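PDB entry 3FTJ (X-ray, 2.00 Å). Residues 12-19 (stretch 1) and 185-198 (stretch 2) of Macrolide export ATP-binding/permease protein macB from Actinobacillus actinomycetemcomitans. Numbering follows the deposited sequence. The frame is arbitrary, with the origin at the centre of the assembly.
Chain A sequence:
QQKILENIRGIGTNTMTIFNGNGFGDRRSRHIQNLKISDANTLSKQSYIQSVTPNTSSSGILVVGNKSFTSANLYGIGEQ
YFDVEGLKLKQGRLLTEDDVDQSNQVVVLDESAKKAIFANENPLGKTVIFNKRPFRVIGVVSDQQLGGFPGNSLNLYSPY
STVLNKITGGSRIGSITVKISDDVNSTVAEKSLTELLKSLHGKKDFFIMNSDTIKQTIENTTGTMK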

ATOM      1  N   GLY A  12      -5.016   8.636  -9.470  1.00 49.49           N
ATOM      2  CA  GLY A  12      -3.756   9.338  -9.316  1.00 45.56           C
ATOM      3  C   GLY A  12      -3.892  10.845  -9.405  1.00 46.21           C
ATOM      4  O   GLY A  12      -2.914  11.553  -9.662  1.00 42.93           O
ATOM      5  N   THR A  13      -5.106  11.340  -9.193  1.00 44.10           N
ATOM      6  CA  THR A  13      -5.357  12.774  -9.257  1.00 45.88           C
ATOM      7  C   THR A  13      -4.695  13.503  -8.084  1.00 44.27           C
ATOM      8  O   THR A  13      -3.736  14.256  -8.276  1.00 43.96           O
ATOM      9  CB  THR A  13      -6.867  13.088  -9.318  1.00 45.28           C
ATOM     10  OG1 THR A  13      -7.564  12.308  -8.337  1.00 52.86           O
ATOM     11  CG2 THR A  13      -7.418  12.747 -10.702  1.00 44.70           C
ATOM     12  N   ASN A  14      -5.189  13.271  -6.871  1.00 43.47           N
ATOM     13  CA  ASN A  14      -4.597  13.881  -5.683  1.00 41.95           C
ATOM     14  C   ASN A  14      -3.702  12.922  -4.901  1.00 41.00           C
ATOM     15  O   ASN A  14      -3.262  13.238  -3.793  1.00 39.23           O
ATOM     16  CB  ASN A  14      -5.682  14.470  -4.777  1.00 46.27           C
ATOM     17  CG  ASN A  14      -6.020  15.915  -5.130  1.00 54.31           C
ATOM     18  OD1 ASN A  14      -5.138  16.708  -5.475  1.00 50.99           O
ATOM     19  ND2 ASN A  14      -7.301  16.264  -5.036  1.00 60.83           N
ATOM     20  N   THR A  15      -3.436  11.755  -5.480  1.00 35.70           N
ATOM     21  CA  THR A  15      -2.535  10.788  -4.870  1.00 36.23           C
ATOM     22  C   THR A  15      -1.377  10.436  -5.796  1.00 32.93           C
ATOM     23  O   THR A  15      -1.526  10.408  -7.015  1.00 36.39           O
ATOM     24  CB  THR A  15      -3.266   9.489  -4.508  1.00 35.09           C
ATOM     25  OG1 THR A  15      -3.688   8.837  -5.708  1.00 41.45           O
ATOM     26  CG2 THR A  15      -4.478   9.780  -3.636  1.00 34.82           C
ATOM     27  N   MET A  16      -0.218  10.173  -5.205  1.00 29.99           N
ATOM     28  CA  MET A  16       0.942   9.719  -5.956  1.00 28.40           C
ATOM     29  C   MET A  16       1.545   8.552  -5.212  1.00 28.00           C
ATOM     30  O   MET A  16       1.574   8.557  -3.985  1.00 27.40           O
ATOM     31  CB  MET A  16       1.984  10.822  -6.065  1.00 27.12           C
ATOM     32  CG  MET A  16       1.470  12.073  -6.727  1.00 34.69           C
ATOM     33  SD  MET A  16       2.725  13.357  -6.780  1.00 36.13           S
ATOM     34  CE  MET A  16       1.778  14.655  -7.578  1.00 34.29           C
ATOM     35  N   THR A  17       2.021   7.556  -5.956  1.00 27.80           N
ATOM     36  CA  THR A  17       2.669   6.393  -5.361  1.00 23.99           C
ATOM     37  C   THR A  17       4.130   6.358  -5.779  1.00 24.34           C
ATOM     38  O   THR A  17       4.450   6.387  -6.970  1.00 26.08           O
ATOM     39  CB  THR A  17       1.973   5.076  -5.770  1.00 26.22           C
ATOM     40  OG1 THR A  17       0.583   5.140  -5.420  1.00 23.75           O
ATOM     41  CG2 THR A  17       2.618   3.870  -5.067  1.00 23.27           C
ATOM     42  N   ILE A  18       5.012   6.313  -4.791  1.00 19.81           N
ATOM     43  CA  ILE A  18       6.442   6.254  -5.035  1.00 18.57           C
ATOM     44  C   ILE A  18       6.939   4.807  -4.947  1.00 22.33           C
ATOM     45  O   ILE A  18       6.671   4.112  -3.966  1.00 18.71           O
ATOM     46  CB  ILE A  18       7.185   7.131  -4.028  1.00 20.90           C
ATOM     47  CG1 ILE A  18       6.534   8.517  -3.977  1.00 23.49           C
ATOM     48  CG2 ILE A  18       8.657   7.236  -4.396  1.00 21.79           C
ATOM     49  CD1 ILE A  18       6.557   9.150  -2.624  1.00 24.73           C
ATOM     50  N   PHE A  19       7.654   4.366  -5.980  1.00 19.45           N
ATOM     51  CA  PHE A  19       8.137   2.992  -6.096  1.00 21.60           C
ATOM     52  C   PHE A  19       9.659   2.941  -6.184  1.00 23.05           C
ATOM     53  O   PHE A  19      10.281   3.849  -6.722  1.00 20.73           O
ATOM     54  CB  PHE A  19       7.593   2.347  -7.373  1.00 22.71           C
ATOM     55  CG  PHE A  19       6.124   2.065  -7.340  1.00 27.87           C
ATOM     56  CD1 PHE A  19       5.641   0.902  -6.770  1.00 26.70           C
ATOM     57  CD2 PHE A  19       5.224   2.952  -7.900  1.00 27.82           C
ATOM     58  CE1 PHE A  19       4.291   0.636  -6.742  1.00 27.12           C
ATOM     59  CE2 PHE A  19       3.873   2.686  -7.879  1.00 25.96           C
ATOM     60  CZ  PHE A  19       3.407   1.527  -7.302  1.00 25.95           C
ATOM     61  N   ASN A 185      -0.754  22.650  -6.323  1.00 34.53           N
ATOM     62  CA  ASN A 185      -0.501  22.267  -7.710  1.00 35.92           C
ATOM     63  C   ASN A 185       0.188  20.904  -7.817  1.00 34.16           C
ATOM     64  O   ASN A 185       1.330  20.739  -7.393  1.00 30.86           O
ATOM     65  CB  ASN A 185       0.354  23.346  -8.385  1.00 34.64           C
ATOM     66  CG  ASN A 185       0.608  23.068  -9.857  1.00 38.71           C
ATOM     67  OD1 ASN A 185       1.135  22.013 -10.231  1.00 34.84           O
ATOM     68  ND2 ASN A 185       0.253  24.031 -10.701  1.00 36.13           N
ATOM     69  N   SER A 186      -0.516  19.937  -8.393  1.00 34.93           N
ATOM     70  CA  SER A 186      -0.036  18.561  -8.470  1.00 33.72           C
ATOM     71  C   SER A 186       1.365  18.453  -9.083  1.00 32.53           C
ATOM     72  O   SER A 186       2.189  17.659  -8.631  1.00 27.35           O
ATOM     73  CB  SER A 186      -1.033  17.711  -9.258  1.00 36.11           C
ATOM     74  OG  SER A 186      -0.632  16.357  -9.305  1.00 45.39           O
ATOM     75  N   THR A 187       1.629  19.255 -10.110  1.00 28.91           N
ATOM     76  CA  THR A 187       2.936  19.256 -10.753  1.00 25.61           C
ATOM     77  C   THR A 187       4.030  19.769  -9.816  1.00 29.14           C
ATOM     78  O   THR A 187       5.147  19.248  -9.801  1.00 24.11           O
ATOM     79  CB  THR A 187       2.935  20.114 -12.029  1.00 32.06           C
ATOM     80  OG1 THR A 187       2.147  19.473 -13.047  1.00 34.85           O
ATOM     81  CG2 THR A 187       4.342  20.291 -12.529  1.00 34.11           C
ATOM     82  N   VAL A 188       3.707  20.799  -9.040  1.00 30.12           N
ATOM     83  CA  VAL A 188       4.662  21.366  -8.091  1.00 29.28           C
ATOM     84  C   VAL A 188       4.915  20.382  -6.952  1.00 27.24           C
ATOM     85  O   VAL A 188       6.046  20.215  -6.504  1.00 25.60           O
ATOM     86  CB  VAL A 188       4.156  22.697  -7.499  1.00 32.54           C
ATOM     87  CG1 VAL A 188       5.035  23.125  -6.336  1.00 31.81           C
ATOM     88  CG2 VAL A 188       4.099  23.782  -8.577  1.00 31.50           C
ATOM     89  N   ALA A 189       3.853  19.725  -6.496  1.00 25.97           N
ATOM     90  CA  ALA A 189       3.963  18.745  -5.420  1.00 25.71           C
ATOM     91  C   ALA A 189       4.853  17.576  -5.830  1.00 26.44           C
ATOM     92  O   ALA A 189       5.691  17.118  -5.049  1.00 26.57           O
ATOM     93  CB  ALA A 189       2.592  18.251  -5.009  1.00 28.60           C
ATOM     94  N   GLU A 190       4.676  17.093  -7.056  1.00 25.59           N
ATOM     95  CA  GLU A 190       5.520  16.011  -7.548  1.00 27.47           C
ATOM     96  C   GLU A 190       6.976  16.442  -7.498  1.00 25.07           C
ATOM     97  O   GLU A 190       7.830  15.698  -7.023  1.00 26.32           O
ATOM     98  CB  GLU A 190       5.139  15.593  -8.972  1.00 25.63           C
ATOM     99  CG  GLU A 190       6.111  14.592  -9.583  1.00 32.09           C
ATOM    100  CD  GLU A 190       5.574  13.935 -10.846  1.00 36.87           C
ATOM    101  OE1 GLU A 190       4.343  13.979 -11.068  1.00 35.79           O
ATOM    102  OE2 GLU A 190       6.389  13.377 -11.615  1.00 35.24           O
ATOM    103  N   LYS A 191       7.251  17.656  -7.969  1.00 22.34           N
ATOM    104  CA  LYS A 191       8.620  18.155  -8.035  1.00 23.37           C
ATOM    105  C   LYS A 191       9.270  18.273  -6.662  1.00 24.74           C
ATOM    106  O   LYS A 191      10.419  17.878  -6.488  1.00 25.88           O
ATOM    107  CB  LYS A 191       8.675  19.511  -8.746  1.00 31.18           C
ATOM    108  CG  LYS A 191       8.430  19.434 -10.245  1.00 37.11           C
ATOM    109  CD  LYS A 191       8.499  20.814 -10.890  1.00 42.64           C
ATOM    110  CE  LYS A 191       9.870  21.462 -10.686  1.00 52.92           C
ATOM    111  NZ  LYS A 191       9.924  22.864 -11.223  1.00 55.52           N
ATOM    112  N   SER A 192       8.550  18.844  -5.701  1.00 22.39           N
ATOM    113  CA  SER A 192       9.077  18.978  -4.342  1.00 26.88           C
ATOM    114  C   SER A 192       9.356  17.597  -3.754  1.00 26.75           C
ATOM    115  O   SER A 192      10.386  17.362  -3.125  1.00 26.66           O
ATOM    116  CB  SER A 192       8.073  19.704  -3.445  1.00 29.20           C
ATOM    117  OG  SER A 192       7.585  20.884  -4.056  1.00 33.12           O
ATOM    118  N   LEU A 193       8.410  16.692  -3.968  1.00 22.53           N
ATOM    119  CA  LEU A 193       8.482  15.339  -3.456  1.00 25.41           C
ATOM    120  C   LEU A 193       9.692  14.619  -4.049  1.00 25.41           C
ATOM    121  O   LEU A 193      10.441  13.949  -3.341  1.00 23.21           O
ATOM    122  CB  LEU A 193       7.185  14.621  -3.816  1.00 27.94           C
ATOM    123  CG  LEU A 193       6.764  13.395  -3.027  1.00 34.55           C
ATOM    124  CD1 LEU A 193       5.334  13.033  -3.406  1.00 36.17           C
ATOM    125  CD2 LEU A 193       7.709  12.257  -3.326  1.00 31.09           C
ATOM    126  N   THR A 194       9.878  14.772  -5.358  1.00 24.58           N
ATOM    127  CA  THR A 194      11.025  14.198  -6.056  1.00 20.93           C
ATOM    128  C   THR A 194      12.335  14.759  -5.533  1.00 24.53           C
ATOM    129  O   THR A 194      13.281  14.022  -5.275  1.00 23.29           O
ATOM    130  CB  THR A 194      10.966  14.476  -7.555  1.00 21.54           C
ATOM    131  OG1 THR A 194       9.808  13.844  -8.110  1.00 28.11           O
ATOM    132  CG2 THR A 194      12.219  13.944  -8.245  1.00 24.94           C
ATOM    133  N   GLU A 195      12.404  16.073  -5.379  1.00 24.30           N
ATOM    134  CA  GLU A 195      13.637  16.671  -4.890  1.00 27.15           C
ATOM    135  C   GLU A 195      13.969  16.235  -3.465  1.00 23.31           C
ATOM    136  O   GLU A 195      15.122  15.955  -3.161  1.00 23.45           O
ATOM    137  CB  GLU A 195      13.608  18.195  -5.034  1.00 28.23           C
ATOM    138  CG  GLU A 195      13.857  18.628  -6.466  1.00 30.60           C
ATOM    139  CD  GLU A 195      14.990  17.834  -7.117  1.00 39.59           C
ATOM    140  OE1 GLU A 195      16.094  17.774  -6.528  1.00 42.89           O
ATOM    141  OE2 GLU A 195      14.780  17.263  -8.215  1.00 37.20           O
ATOM    142  N   LEU A 196      12.955  16.153  -2.604  1.00 21.85           N
ATOM    143  CA  LEU A 196      13.176  15.735  -1.224  1.00 23.74           C
ATOM    144  C   LEU A 196      13.719  14.303  -1.158  1.00 25.83           C
ATOM    145  O   LEU A 196      14.722  14.040  -0.484  1.00 22.48           O
ATOM    146  CB  LEU A 196      11.894  15.865  -0.399  1.00 25.85           C
ATOM    147  CG  LEU A 196      11.922  15.403   1.066  1.00 23.22           C
ATOM    148  CD1 LEU A 196      12.990  16.128   1.874  1.00 22.24           C
ATOM    149  CD2 LEU A 196      10.549  15.603   1.702  1.00 24.50           C
ATOM    150  N   LEU A 197      13.072  13.387  -1.879  1.00 24.75           N
ATOM    151  CA  LEU A 197      13.491  11.983  -1.883  1.00 24.65           C
ATOM    152  C   LEU A 197      14.862  11.757  -2.507  1.00 23.14           C
ATOM    153  O   LEU A 197      15.608  10.893  -2.047  1.00 24.00           O
ATOM    154  CB  LEU A 197      12.453  11.097  -2.570  1.00 23.03           C
ATOM    155  CG  LEU A 197      11.239  10.738  -1.723  1.00 23.64           C
ATOM    156  CD1 LEU A 197      10.138  10.222  -2.615  1.00 28.51           C
ATOM    157  CD2 LEU A 197      11.608   9.700  -0.664  1.00 29.44           C
ATOM    158  N   LYS A 198      15.182  12.501  -3.566  1.00 20.81           N
ATOM    159  CA  LYS A 198      16.543  12.504  -4.111  1.00 24.23           C
ATOM    160  C   LYS A 198      17.565  12.944  -3.060  1.00 21.12           C
ATOM    161  O   LYS A 198      18.620  12.335  -2.923  1.00 23.89           O
ATOM    162  CB  LYS A 198      16.653  13.414  -5.341  1.00 27.54           C
ATOM    163  CG  LYS A 198      15.816  12.962  -6.525  1.00 32.72           C
ATOM    164  CD  LYS A 198      15.753  14.016  -7.621  1.00 37.68           C
ATOM    165  CE  LYS A 198      17.087  14.166  -8.334  1.00 40.64           C
ATOM    166  NZ  LYS A 198      16.923  14.986  -9.575  1.00 52.83           N
TER
HETATM  167  O   HOH W   1      -0.658  13.710 -11.139  1.00 37.03           O

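Stretch 2 begins with Asn185, which caps the helix that follows. Its OD1 accepts from Val188 N at 3.1 Å with good geometry. A weak bond also reaches Asn185 OD1 from Thr187 N, at 2.8 Å.

Ser186 opens the helix and points toward the strand. The end of Met16 packs against it: Met16 CE lies 3.2 Å from Ser186 O and 3.4 Å from Ser186 OG. The methyl has no polar hydrogen, so neither is a conventional hydrogen bond; both are close contacts. Ser186 O is already used within the helix, where it accepts from Glu190 N at 3.0 Å. Thr13 O is 3.9 Å from Ser186 OG, too far for a direct hydrogen bond. A water links this end of the contact instead. It lies 3.2 Å from Ser186 OG and gives a weak bond to Gly12 O, 3.5 Å from the water oxygen.

Thr187 points away, and Val188 points sideways and stays out of contact. Ala189 comes next on the facing side. Its CB is 4.5 Å from Met16 CE, a loose apolar contact. Glu190 points sideways, but its CB is 3.8 Å from Met16 CE. It is also the register partner of Met16, with the two CA atoms 7.9 Å apart. Met16 can span this gap because chi2 and chi3 are both t, so the chain is extended beyond CB. It has the largest covered area of any residue in the contact.

Lys191 and Ser192 make no contact with the strand. Ser192 OG turns back to its own helix and donates to Val188 O at 3.0 Å. One turn after Ala189, Leu193 points toward the strand and touches two of its residues. Leu193 CD1 is 4.3 Å from Met16 SD, and Leu193 CD2 is 3.4 Å from Ile18 CD1.

Thr194 is out of reach, and its OG1 donates to Glu190 O at 2.9 Å. Glu195 also lies clear of the strand. Leu197 makes the last contact: its CD1 is 3.7 Å from Ile18 CD1. Lys198 is clear of the strand and forms a salt bridge within the helix, with its NZ 3.4 Å from Glu195 OE2.

Much of the pattern follows from the two repeats. Met16 and Ile18 are alternate strand residues and both point toward the helix, while Thr15 and Thr17 point away. Ala189, Leu193 and Leu197 recur every four residues on the helix. The axes run 25° from parallel. No direct hydrogen bond crosses the contact, which is mainly side-chain packing.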